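Local coordinates for oxidase/hydroxylase (Streptomyces hygroscopicus subsp. hygroscopicus, PDB 4XCB), which is probably a 2-oxoglutarate-dependent oxygenase of the phytanoyl-CoA dioxygenase family that binds hygromycin B beside its metal centre, at residues H127-D131 against G132-C136. Sequence-based numbering, arbitrary orientation.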
loop_
_atom_site.group_PDB
_atom_site.type_symbol
_atom_site.label_atom_id
_atom_site.label_comp_id
_atom_site.label_asym_id
_atom_site.label_seq_id
_atom_site.Cartn_x
_atom_site.Cartn_y
_atom_site.Cartn_z
ATOM N N HIS A 127 5.790 -0.445 -8.180
ATOM C CA HIS A 127 6.532 -1.449 -7.460
ATOM C C HIS A 127 6.012 -1.627 -6.050
ATOM O O HIS A 127 5.258 -0.797 -5.530
ATOM C CB HIS A 127 8.016 -1.086 -7.445
ATOM C CG HIS A 127 8.289 0.258 -6.860
ATOM N ND1 HIS A 127 8.683 0.428 -5.553
ATOM C CD2 HIS A 127 8.211 1.498 -7.396
ATOM C CE1 HIS A 127 8.841 1.716 -5.308
ATOM N NE2 HIS A 127 8.560 2.388 -6.410
ATOM N N THR A 128 6.390 -2.735 -5.439
ATOM C CA THR A 128 5.888 -3.015 -4.111
ATOM C C THR A 128 6.904 -3.800 -3.290
ATOM O O THR A 128 8.053 -4.003 -3.703
ATOM C CB THR A 128 4.530 -3.760 -4.216
ATOM O OG1 THR A 128 3.891 -3.843 -2.939
ATOM C CG2 THR A 128 4.714 -5.139 -4.762
ATOM N N TYR A 129 6.473 -4.181 -2.099
ATOM C CA TYR A 129 7.289 -4.896 -1.132
ATOM C C TYR A 129 6.405 -5.894 -0.399
ATOM O O TYR A 129 5.263 -5.584 -0.051
ATOM C CB TYR A 129 7.950 -3.915 -0.133
ATOM C CG TYR A 129 8.583 -4.613 1.042
ATOM C CD1 TYR A 129 7.856 -4.885 2.192
ATOM C CD2 TYR A 129 9.908 -5.013 0.995
ATOM C CE1 TYR A 129 8.428 -5.544 3.257
ATOM C CE2 TYR A 129 10.488 -5.664 2.054
ATOM C CZ TYR A 129 9.747 -5.916 3.192
ATOM O OH TYR A 129 10.348 -6.571 4.244
ATOM N N HIS A 130 6.928 -7.085 -0.149
ATOM C CA HIS A 130 6.155 -8.112 0.512
ATOM C C HIS A 130 7.077 -9.157 1.128
ATOM O O HIS A 130 7.941 -9.720 0.442
ATOM C CB HIS A 130 5.185 -8.750 -0.498
ATOM C CG HIS A 130 4.315 -9.824 0.072
ATOM N ND1 HIS A 130 3.340 -9.577 1.016
ATOM C CD2 HIS A 130 4.274 -11.153 -0.177
ATOM C CE1 HIS A 130 2.716 -10.709 1.302
ATOM N NE2 HIS A 130 3.262 -11.679 0.586
ATOM N N ASP A 131 6.878 -9.400 2.421
ATOM C CA ASP A 131 7.538 -10.479 3.144
ATOM C C ASP A 131 9.037 -10.544 2.880
ATOM O O ASP A 131 9.558 -11.595 2.514
ATOM C CB ASP A 131 6.897 -11.819 2.794
ATOM C CG ASP A 131 5.535 -11.992 3.421
ATOM O OD1 ASP A 131 5.028 -11.036 4.038
ATOM O OD2 ASP A 131 4.980 -13.102 3.275
ATOM N N GLY A 132 9.718 -9.419 3.044
ATOM C CA GLY A 132 11.167 -9.418 2.971
ATOM C C GLY A 132 11.753 -9.211 1.591
ATOM O O GLY A 132 12.978 -9.209 1.409
ATOM N N LYS A 133 10.891 -9.013 0.601
ATOM C CA LYS A 133 11.380 -8.903 -0.766
ATOM C C LYS A 133 10.840 -7.679 -1.476
ATOM O O LYS A 133 9.653 -7.366 -1.371
ATOM C CB LYS A 133 10.999 -10.160 -1.557
ATOM C CG LYS A 133 11.735 -11.410 -1.093
ATOM C CD LYS A 133 11.528 -12.550 -2.071
ATOM C CE LYS A 133 12.310 -13.791 -1.669
ATOM N NZ LYS A 133 11.872 -14.320 -0.348
ATOM N N LEU A 134 11.712 -6.998 -2.208
ATOM C CA LEU A 134 11.292 -5.971 -3.162
ATOM C C LEU A 134 10.780 -6.590 -4.447
ATOM O O LEU A 134 11.322 -7.582 -4.932
ATOM C CB LEU A 134 12.435 -5.035 -3.501
ATOM C CG LEU A 134 12.836 -4.112 -2.354
ATOM C CD1 LEU A 134 14.250 -3.653 -2.611
ATOM C CD2 LEU A 134 11.895 -2.929 -2.264
ATOM N N TYR A 135 9.730 -5.985 -4.989
ATOM C CA TYR A 135 9.179 -6.381 -6.271
ATOM C C TYR A 135 9.085 -5.151 -7.181
ATOM O O TYR A 135 8.090 -4.441 -7.166
ATOM C CB TYR A 135 7.805 -7.038 -6.085
ATOM C CG TYR A 135 7.860 -8.335 -5.319
ATOM C CD1 TYR A 135 8.156 -9.532 -5.968
ATOM C CD2 TYR A 135 7.622 -8.371 -3.956
ATOM C CE1 TYR A 135 8.195 -10.740 -5.280
ATOM C CE2 TYR A 135 7.658 -9.578 -3.251
ATOM C CZ TYR A 135 7.954 -10.755 -3.921
ATOM O OH TYR A 135 8.019 -11.959 -3.249
ATOM N N CYS A 136 10.144 -4.882 -7.943
ATOM C CA CYS A 136 10.142 -3.768 -8.892
ATOM C C CYS A 136 10.084 -4.316 -10.298
ATOM O O CYS A 136 10.960 -5.071 -10.697
ATOM C CB CYS A 136 11.386 -2.893 -8.738
ATOM S SG CYS A 136 11.682 -2.355 -7.046
HETATM O O HOH W 1 7.836 -12.122 -0.722
HETATM O O HOH W 2 11.997 -12.963 2.091
HETATM O O HOH W 3 9.270 -14.239 0.574
#
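T128 and Y135 exchange two nearly straight backbone hydrogen bonds, T128 N to Y135 O and Y135 N to T128 O (2.9 Å). Nearer the turn, H130 N to K133 O (3.0 Å) and K133 N to H130 O pair the strand ends. Y129 and L134 form the non-hydrogen-bonded pair between them. With CG anti to the backbone N (chi1 169°), the Y129 ring reaches over the turn, CD2 3.3 Å from K133 O, and its hydroxyl takes a weak bond from G132 N. On the face carrying T128, H130 and Y135, Y135 CE2 packs 3.8 Å from H130 CB. The strands make a beta hairpin with a two-residue loop, D131-G132, in a type I' turn from H130 to K133, projecting from the double-stranded beta-helix core into the tetramer interface. There Y129 OH bonds D131 OD1 of the third subunit, and D131 OD1 likewise bonds Y129 OH of that subunit, while F167 of the fourth meets the Y129 ring edge-to-face. Waters bridge side chains to turn carbonyls: one in the plane of the Y135 ring, its O 2.7 Å from H130 O, joins that carbonyl to Y135 OH, and two more bridge K133 NZ to D131 O, one through a long bond to the carbonyl. Y135 OH also bonds G120 N, and K133 NZ Q118 O, both of the second subunit. At the base, C136 SG lies 3.9 Å from H127 CB and oblique to the imidazole, whose NE2 bonds H163 O.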